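Local structure of flap endonuclease 1 (Methanocaldococcus jannaschii, 1A76) at residues A[66-70]-A[71-75]; A[122-126]-A[127-131]; A[207-211]-A[212-216]; A[216-220]-A[221-225]. The protein cleaves 5' flaps and also trims DNA from 5' ends during DNA replication and repair, probably with the help of two bound magnesium ions. All coordinates share one frame; numbering follows the deposited sequence.

Interaction 1: A[66-70]-A[71-75]; sequences IHLLE and NDITP
Leu-68 and Ile-73 face each other where helix 56-70 ends and the chain turns back toward strand 74-79. Ile-73 has its CG2 anti to the backbone N (chi1 -74° for CG1), and this swings the methyl over Leu-68, with CG2 lying 3.7 Å from Leu-68 CG. The leucine itself is twisted off the staggered positions at chi1 -108°, its CD2 turned toward the ring of Pro-75. Ile-73 CB rides close above the last turn, 3.3 Å from Leu-68 O. That carbonyl oxygen accepts twice, from Ile-73 N at 3.0 Å and from Asn-71 N, the donors coming from opposite faces of the carbonyl plane. Leu-69 works on another side: its side chain crosses that of the proline at about a right angle, with Leu-69 CD2 3.8 Å from Pro-75 CD and also beside Ile-73 O. Asp-72, at positive phi, sends its N back to Leu-69 O at 3.1 Å, while its OD2 forms a salt bridge with Lys-20. Ile-26 of the neighbouring strand 23-27 covers Leu-68, and Pro-75 packs on both Ile-26 and Val-24. The paired bonds from Ile-73 N and Asp-72 N, closed by an apolar contact between Leu-68 and Ile-73, are those of a Schellman motif, here delivering the chain from a helix into a parallel strand of the central sheet.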
# COMPACT_ATOMS: atom_id res chain seq x y z
N ILE A 66 -2.80 -13.23 -10.66
CA ILE A 66 -2.90 -13.98 -11.92
C ILE A 66 -3.72 -13.18 -12.93
O ILE A 66 -3.38 -13.14 -14.12
CB ILE A 66 -3.57 -15.38 -11.70
CG1 ILE A 66 -2.63 -16.29 -10.92
CG2 ILE A 66 -3.86 -16.04 -13.06
CD1 ILE A 66 -3.25 -17.64 -10.51
N HIS A 67 -4.77 -12.52 -12.45
CA HIS A 67 -5.64 -11.70 -13.29
C HIS A 67 -4.80 -10.64 -14.02
O HIS A 67 -4.97 -10.40 -15.22
CB HIS A 67 -6.72 -11.06 -12.40
CG HIS A 67 -7.51 -9.97 -13.06
ND1 HIS A 67 -8.35 -10.20 -14.12
CD2 HIS A 67 -7.61 -8.65 -12.77
CE1 HIS A 67 -8.95 -9.06 -14.46
NE2 HIS A 67 -8.52 -8.11 -13.65
N LEU A 68 -3.87 -10.05 -13.29
CA LEU A 68 -2.96 -9.03 -13.81
C LEU A 68 -2.00 -9.62 -14.85
O LEU A 68 -1.81 -9.05 -15.93
CB LEU A 68 -2.15 -8.43 -12.65
CG LEU A 68 -2.42 -7.00 -12.15
CD1 LEU A 68 -3.88 -6.64 -12.26
CD2 LEU A 68 -1.94 -6.88 -10.71
N LEU A 69 -1.41 -10.77 -14.53
CA LEU A 69 -0.47 -11.42 -15.44
C LEU A 69 -1.11 -11.92 -16.74
O LEU A 69 -0.43 -12.02 -17.77
CB LEU A 69 0.22 -12.59 -14.73
CG LEU A 69 1.33 -12.21 -13.75
CD1 LEU A 69 1.74 -13.45 -12.97
CD2 LEU A 69 2.52 -11.60 -14.50
N GLU A 70 -2.39 -12.25 -16.68
CA GLU A 70 -3.10 -12.71 -17.87
C GLU A 70 -3.21 -11.55 -18.86
O GLU A 70 -3.40 -11.76 -20.06
CB GLU A 70 -4.50 -13.20 -17.50
CG GLU A 70 -4.56 -14.66 -17.09
CD GLU A 70 -5.94 -15.07 -16.59
OE1 GLU A 70 -6.56 -14.28 -15.84
OE2 GLU A 70 -6.39 -16.18 -16.94
N ASN A 71 -3.09 -10.33 -18.34
CA ASN A 71 -3.16 -9.13 -19.17
C ASN A 71 -1.79 -8.49 -19.36
O ASN A 71 -1.69 -7.29 -19.57
CB ASN A 71 -4.10 -8.10 -18.54
CG ASN A 71 -5.01 -7.46 -19.56
OD1 ASN A 71 -6.23 -7.63 -19.51
ND2 ASN A 71 -4.42 -6.72 -20.50
N ASP A 72 -0.76 -9.32 -19.30
CA ASP A 72 0.62 -8.86 -19.46
C ASP A 72 1.03 -7.73 -18.51
O ASP A 72 1.88 -6.90 -18.86
CB ASP A 72 0.88 -8.46 -20.91
CG ASP A 72 2.36 -8.41 -21.23
OD1 ASP A 72 3.16 -8.93 -20.42
OD2 ASP A 72 2.74 -7.85 -22.28
N ILE A 73 0.42 -7.67 -17.33
CA ILE A 73 0.81 -6.66 -16.34
C ILE A 73 1.69 -7.42 -15.37
O ILE A 73 1.21 -8.32 -14.67
CB ILE A 73 -0.38 -6.10 -15.57
CG1 ILE A 73 -1.18 -5.14 -16.46
CG2 ILE A 73 0.12 -5.34 -14.33
CD1 ILE A 73 -2.64 -5.03 -16.09
N THR A 74 2.97 -7.07 -15.35
CA THR A 74 3.93 -7.73 -14.47
C THR A 74 4.06 -6.96 -13.17
O THR A 74 4.61 -5.86 -13.14
CB THR A 74 5.30 -7.84 -15.15
OG1 THR A 74 5.20 -8.70 -16.28
CG2 THR A 74 6.33 -8.40 -14.19
N PRO A 75 3.55 -7.54 -12.07
CA PRO A 75 3.63 -6.86 -10.78
C PRO A 75 4.77 -7.31 -9.87
O PRO A 75 5.28 -8.44 -9.96
CB PRO A 75 2.28 -7.16 -10.15
CG PRO A 75 1.98 -8.59 -10.65
CD PRO A 75 2.79 -8.80 -11.93

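Interaction 2: A[122-126]-A[127-131]; sequences KRVSY and LTPKM
Val-124 and Pro-129 meet just ahead of helix 129-142, whose N-cap is Thr-128 and whose approach is an inverse gamma turn centred on Leu-127. Val-124 CG2, anti to its own backbone N, comes within 3.5 Å of Pro-129 CD, tighter than usual for two carbons. The other branch, CG1, passes obliquely across Thr-128 and lies 4.0 Å from Thr-128 CG2. Ser-125 has its hydroxyl tucked between the backbone N and the carbonyl carbon (chi1 64°), so that OG faces forward along the chain and accepts from Leu-127 N at 3.2 Å. From this turn the two neighbouring side chains part: the ring of Tyr-126 lies against Pro-46, Arg-48 and Ile-54, whereas the side chain of Leu-127 is buried against Leu-32, Tyr-33 and Leu-36 of helix 28-38 and is about 9 Å from a bound manganese ion. Thr-128 OG1 caps the helix by accepting from Met-131 N, 3.2 Å away with an N-H...O angle of 151°. A valine in its place is likely to leave Met-131 N without this acceptor and the first turn of the helix less firmly held. Met-131 reaches back from that turn, over Ala-57 and Tyr-58 of helix 56-70. Its two anti torsions, chi1 and chi2, carry SD to 3.7 Å from Tyr-126 O, and the bend at chi3 then sets the methyl CE 3.1 Å from the same oxygen.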
# COMPACT_ATOMS: atom_id res chain seq x y z
N LYS A 122 -4.82 -7.44 18.55
CA LYS A 122 -5.99 -7.16 17.73
C LYS A 122 -5.89 -5.80 17.04
O LYS A 122 -6.43 -5.61 15.95
CB LYS A 122 -7.25 -7.22 18.60
CG LYS A 122 -8.49 -6.60 17.98
CD LYS A 122 -9.72 -7.39 18.37
CE LYS A 122 -9.69 -8.82 17.83
NZ LYS A 122 -10.44 -8.97 16.54
N ARG A 123 -5.21 -4.86 17.69
CA ARG A 123 -5.04 -3.53 17.14
C ARG A 123 -4.51 -3.67 15.73
O ARG A 123 -4.85 -2.89 14.84
CB ARG A 123 -4.06 -2.71 17.98
CG ARG A 123 -3.80 -1.28 17.48
CD ARG A 123 -5.02 -0.65 16.82
NE ARG A 123 -4.69 0.63 16.19
CZ ARG A 123 -5.25 1.09 15.07
NH1 ARG A 123 -6.18 0.39 14.44
NH2 ARG A 123 -4.88 2.27 14.58
N VAL A 124 -3.69 -4.69 15.53
CA VAL A 124 -3.12 -4.96 14.22
C VAL A 124 -4.22 -5.50 13.30
O VAL A 124 -3.94 -6.33 12.43
CB VAL A 124 -2.00 -5.99 14.34
CG1 VAL A 124 -2.48 -7.33 14.91
CG2 VAL A 124 -1.35 -6.32 12.99
N SER A 125 -5.45 -5.02 13.50
CA SER A 125 -6.63 -5.43 12.72
C SER A 125 -6.60 -6.91 12.31
O SER A 125 -5.79 -7.69 12.82
CB SER A 125 -6.74 -4.58 11.45
OG SER A 125 -5.63 -4.81 10.60
N TYR A 126 -7.50 -7.29 11.40
CA TYR A 126 -7.54 -8.66 10.92
C TYR A 126 -6.24 -8.94 10.14
O TYR A 126 -5.83 -10.09 9.97
CB TYR A 126 -8.73 -8.87 9.99
CG TYR A 126 -10.03 -9.25 10.67
CD1 TYR A 126 -10.03 -9.91 11.90
CD2 TYR A 126 -11.25 -9.00 10.05
CE1 TYR A 126 -11.23 -10.30 12.50
CE2 TYR A 126 -12.46 -9.38 10.65
CZ TYR A 126 -12.43 -10.03 11.87
OH TYR A 126 -13.62 -10.42 12.46
N LEU A 127 -5.62 -7.87 9.65
CA LEU A 127 -4.36 -7.99 8.91
C LEU A 127 -3.24 -8.12 9.93
O LEU A 127 -2.66 -7.12 10.35
CB LEU A 127 -4.11 -6.76 8.03
CG LEU A 127 -3.59 -6.95 6.60
CD1 LEU A 127 -2.80 -5.73 6.18
CD2 LEU A 127 -2.74 -8.20 6.48
N THR A 128 -2.96 -9.35 10.32
CA THR A 128 -1.92 -9.62 11.31
C THR A 128 -0.56 -9.88 10.68
O THR A 128 -0.47 -10.20 9.51
CB THR A 128 -2.25 -10.88 12.14
OG1 THR A 128 -2.38 -12.00 11.26
CG2 THR A 128 -3.53 -10.69 12.91
N PRO A 129 0.51 -9.72 11.46
CA PRO A 129 1.86 -9.96 10.92
C PRO A 129 1.98 -11.37 10.33
O PRO A 129 2.61 -11.55 9.29
CB PRO A 129 2.77 -9.77 12.13
CG PRO A 129 2.00 -8.80 13.00
CD PRO A 129 0.56 -9.24 12.85
N LYS A 130 1.36 -12.34 10.99
CA LYS A 130 1.39 -13.73 10.52
C LYS A 130 0.68 -13.86 9.17
O LYS A 130 1.14 -14.61 8.30
CB LYS A 130 0.71 -14.65 11.52
CG LYS A 130 0.37 -16.03 10.96
CD LYS A 130 1.63 -16.74 10.46
CE LYS A 130 1.36 -18.20 10.10
NZ LYS A 130 2.58 -19.04 10.26
N MET A 131 -0.44 -13.17 9.01
CA MET A 131 -1.20 -13.21 7.77
C MET A 131 -0.38 -12.56 6.66
O MET A 131 -0.37 -13.02 5.53
CB MET A 131 -2.53 -12.48 7.92
CG MET A 131 -3.41 -12.59 6.69
SD MET A 131 -4.94 -11.65 6.79
CE MET A 131 -5.84 -12.56 8.07

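Interaction 3: A[207-211]-A[212-216]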
# COMPACT_ATOMS: atom_id res chain seq x y z
N LEU A 207 -2.86 22.15 -12.00
CA LEU A 207 -3.13 22.95 -10.80
C LEU A 207 -2.13 24.09 -10.64
O LEU A 207 -2.31 24.98 -9.81
CB LEU A 207 -3.10 22.07 -9.55
CG LEU A 207 -4.32 21.16 -9.30
CD1 LEU A 207 -4.09 20.32 -8.06
CD2 LEU A 207 -5.57 21.99 -9.13
N ARG A 208 -1.07 24.07 -11.44
CA ARG A 208 -0.05 25.11 -11.39
C ARG A 208 0.71 25.10 -10.07
O ARG A 208 0.93 26.14 -9.47
CB ARG A 208 -0.69 26.48 -11.60
CG ARG A 208 -0.89 26.86 -13.05
CD ARG A 208 0.29 27.67 -13.59
NE ARG A 208 0.91 26.99 -14.72
CZ ARG A 208 1.55 27.60 -15.72
NH1 ARG A 208 1.67 28.92 -15.74
NH2 ARG A 208 2.04 26.88 -16.71
N ILE A 209 1.12 23.92 -9.62
CA ILE A 209 1.85 23.80 -8.36
C ILE A 209 3.01 22.80 -8.46
O ILE A 209 3.07 21.98 -9.38
CB ILE A 209 0.91 23.38 -7.19
CG1 ILE A 209 0.34 21.99 -7.42
CG2 ILE A 209 -0.24 24.36 -7.08
CD1 ILE A 209 -0.51 21.50 -6.25
N SER A 210 3.93 22.88 -7.51
CA SER A 210 5.08 21.98 -7.44
C SER A 210 4.72 20.80 -6.54
O SER A 210 3.69 20.80 -5.86
CB SER A 210 6.30 22.71 -6.85
OG SER A 210 6.12 22.94 -5.46
N LEU A 211 5.58 19.79 -6.54
CA LEU A 211 5.36 18.62 -5.69
C LEU A 211 5.41 19.11 -4.23
O LEU A 211 4.61 18.68 -3.39
CB LEU A 211 6.44 17.57 -5.92
CG LEU A 211 6.29 16.10 -5.49
CD1 LEU A 211 7.47 15.72 -4.65
CD2 LEU A 211 4.98 15.83 -4.74
N ASP A 212 6.35 20.01 -3.95
CA ASP A 212 6.47 20.56 -2.59
C ASP A 212 5.15 21.24 -2.18
O ASP A 212 4.73 21.10 -1.03
CB ASP A 212 7.64 21.55 -2.51
CG ASP A 212 9.00 20.86 -2.39
OD1 ASP A 212 9.09 19.72 -1.87
OD2 ASP A 212 10.00 21.47 -2.82
N ASP A 213 4.51 21.96 -3.11
CA ASP A 213 3.22 22.63 -2.86
C ASP A 213 2.11 21.58 -2.58
O ASP A 213 1.26 21.77 -1.70
CB ASP A 213 2.77 23.42 -4.10
CG ASP A 213 3.55 24.70 -4.32
OD1 ASP A 213 4.17 25.23 -3.37
OD2 ASP A 213 3.53 25.18 -5.46
N LEU A 214 2.09 20.51 -3.37
CA LEU A 214 1.10 19.44 -3.19
C LEU A 214 1.22 18.81 -1.80
O LEU A 214 0.21 18.52 -1.14
CB LEU A 214 1.29 18.36 -4.28
CG LEU A 214 0.26 17.22 -4.35
CD1 LEU A 214 -1.14 17.80 -4.55
CD2 LEU A 214 0.60 16.27 -5.50
N ILE A 215 2.46 18.62 -1.35
CA ILE A 215 2.74 18.07 -0.03
C ILE A 215 2.20 19.02 1.05
O ILE A 215 1.67 18.59 2.07
CB ILE A 215 4.28 17.87 0.15
CG1 ILE A 215 4.76 16.70 -0.71
CG2 ILE A 215 4.64 17.58 1.61
CD1 ILE A 215 6.27 16.65 -0.91
N ASP A 216 2.31 20.32 0.81
CA ASP A 216 1.80 21.30 1.77
C ASP A 216 0.28 21.16 1.86
O ASP A 216 -0.29 21.12 2.96
CB ASP A 216 2.20 22.72 1.34
CG ASP A 216 3.64 23.07 1.72
OD1 ASP A 216 4.30 22.29 2.44
OD2 ASP A 216 4.12 24.15 1.30
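Ser-210 stands just before helix 211-221, its O accepting from Leu-214 N at 3.0 Å while Leu-211 O takes Ile-215 N, after a positive-phi Arg-208 has closed helix 200-207 with a Schellman motif. Ser-210 and Asp-213 then bond to each other twice, forming a capping box. Ser-210 OG, held between its backbone N and carbonyl carbon at chi1 71°, accepts from Asp-213 N at 3.0 Å. In return Asp-213 OD2 takes Ser-210 N at 3.1 Å in an almost straight bond (N-H...O 175°), met from above the carboxylate plane. With an alanine in place of Asp-213, Ser-210 N would probably lose its carboxylate acceptor, and the capping box would be reduced to the bond from the backbone N to Ser-210 OG. The apolar part of the aspartate is used too: its CB sits 3.6 Å from Ile-209 CB. Farther out along the isoleucine, CD1 reaches Leu-214 CD1 at 4.1 Å; the isoleucine also touches Leu-204 of the preceding helix and Tyr-239. On another side of the turn Leu-211 CD1 approaches Ile-215 CD1 at 4.0 Å. Asp-212 has its charge paired with Lys-266 of helix 258-266. Two carboxylates in the first turn thus lie near the N-terminal end of the helix, whose dipole would favour negative charge, and both are likely to remain ionised and to stabilise this helix start.

Interaction 4: A[216-220]-A[221-225]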
# COMPACT_ATOMS: atom_id res chain seq x y z
N ASP A 216 2.31 20.32 0.81
CA ASP A 216 1.80 21.30 1.77
C ASP A 216 0.28 21.16 1.86
O ASP A 216 -0.29 21.12 2.96
CB ASP A 216 2.20 22.72 1.34
CG ASP A 216 3.64 23.07 1.72
OD1 ASP A 216 4.30 22.29 2.44
OD2 ASP A 216 4.12 24.15 1.30
N ILE A 217 -0.39 21.07 0.71
CA ILE A 217 -1.84 20.90 0.66
C ILE A 217 -2.18 19.64 1.47
O ILE A 217 -3.10 19.65 2.29
CB ILE A 217 -2.36 20.72 -0.80
CG1 ILE A 217 -2.23 22.03 -1.57
CG2 ILE A 217 -3.83 20.29 -0.78
CD1 ILE A 217 -2.30 21.86 -3.07
N ALA A 218 -1.41 18.58 1.26
CA ALA A 218 -1.61 17.33 1.97
C ALA A 218 -1.47 17.53 3.48
O ALA A 218 -2.27 17.02 4.27
CB ALA A 218 -0.60 16.29 1.50
N ILE A 219 -0.43 18.27 3.88
CA ILE A 219 -0.21 18.51 5.29
C ILE A 219 -1.40 19.27 5.89
O ILE A 219 -1.86 18.93 6.97
CB ILE A 219 1.12 19.26 5.52
CG1 ILE A 219 2.29 18.30 5.22
CG2 ILE A 219 1.23 19.74 6.96
CD1 ILE A 219 3.67 18.96 5.17
N PHE A 220 -1.90 20.29 5.18
CA PHE A 220 -3.07 21.07 5.64
C PHE A 220 -4.26 20.15 5.85
O PHE A 220 -4.98 20.25 6.85
CB PHE A 220 -3.50 22.11 4.59
CG PHE A 220 -2.84 23.45 4.74
CD1 PHE A 220 -3.10 24.25 5.85
CD2 PHE A 220 -1.98 23.93 3.76
CE1 PHE A 220 -2.53 25.51 5.97
CE2 PHE A 220 -1.41 25.19 3.87
CZ PHE A 220 -1.68 25.98 4.98
N MET A 221 -4.51 19.29 4.88
CA MET A 221 -5.65 18.39 4.95
C MET A 221 -5.43 17.35 6.03
O MET A 221 -6.38 16.91 6.67
CB MET A 221 -5.88 17.73 3.59
CG MET A 221 -6.32 18.72 2.51
SD MET A 221 -6.35 18.01 0.86
CE MET A 221 -7.68 16.84 0.99
N GLY A 222 -4.17 16.98 6.23
CA GLY A 222 -3.83 16.00 7.25
C GLY A 222 -3.26 14.72 6.66
O GLY A 222 -3.90 14.07 5.83
N THR A 223 -2.04 14.38 7.06
CA THR A 223 -1.40 13.15 6.58
C THR A 223 -1.42 12.10 7.70
O THR A 223 -2.00 12.33 8.76
CB THR A 223 0.09 13.39 6.14
OG1 THR A 223 0.90 13.66 7.29
CG2 THR A 223 0.20 14.58 5.19
N ASP A 224 -0.80 10.95 7.47
CA ASP A 224 -0.75 9.91 8.50
C ASP A 224 0.13 10.45 9.62
O ASP A 224 0.07 9.99 10.75
CB ASP A 224 -0.13 8.62 7.94
CG ASP A 224 -1.01 7.94 6.90
OD1 ASP A 224 -2.25 7.95 7.05
OD2 ASP A 224 -0.45 7.38 5.94
N TYR A 225 0.96 11.44 9.28
CA TYR A 225 1.89 12.04 10.22
C TYR A 225 1.34 13.22 11.02
O TYR A 225 1.97 13.67 11.98
CB TYR A 225 3.15 12.46 9.46
CG TYR A 225 3.76 11.29 8.73
CD1 TYR A 225 4.37 10.25 9.44
CD2 TYR A 225 3.69 11.20 7.34
CE1 TYR A 225 4.89 9.14 8.78
CE2 TYR A 225 4.21 10.09 6.67
CZ TYR A 225 4.81 9.07 7.40
OH TYR A 225 5.34 7.97 6.76
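Met-221 folds back along Ile-217 at the C-terminal end of helix 211-221, which is consistent with the first helix of the helix-three-turn-helix (H3TH) region of FEN1 enzymes. Its CB lies 3.6 Å from Ile-217 O, the oxygen that also accepts from Met-221 N. CG, anti to the carbonyl carbon at chi1 -67°, stays over that same oxygen at 3.4 Å. SD follows the extended second torsion to 3.8 Å from Ile-217 CG2, the two side chains running side by side and pointing the same way. The bend at chi3 then turns the terminal CE, and the methionine packs on Phe-235 of helix 235-244, which Ile-217 also touches. One residue on, Gly-222 N still reaches Ala-218 O at 2.7 Å, but the chain has left helical angles with a positive phi of 115°. A side chain at this point would press against the carbonyl oxygen of Met-221, which explains the glycine. Thr-223 next lays its CG2 back on the last turn, 4.1 Å from Ala-218 CB and nearer still to Ala-218 O. On another flank Phe-220 is buried against Ala-238, Leu-241 and Val-250. Beyond this turn comes Asp-224, whose OD2 is a ligand of a bound manganese ion. An ST turn spans this aspartate: Thr-223 OG1, held between backbone N and carbonyl carbon, accepts from Tyr-225 N at 3.0 Å.

The four contacts, each a turn or helix end, come in order along the chain, the last two overlapping at Asp-216. Interaction 1 joins helix 56-70 to sheet strand 74-79 in the N-domain; interactions 2, 3 and 4 belong to the I-domain. Interaction 2 still leans on the N-domain, since Met-131 touches the start of helix 56-70, whose far end is interaction 1, with centres 28 Å apart. Interactions 3 and 4 are the two ends of helix 211-221 and meet through Ile-209 CD1 and Ile-217 CD1, 3.7 Å apart. Interactions 1 and 4 lie on opposite sides of the chain's centre. Bound manganese lies near interactions 2 and 4, and Asp-224 of interaction 4 is itself a ligand.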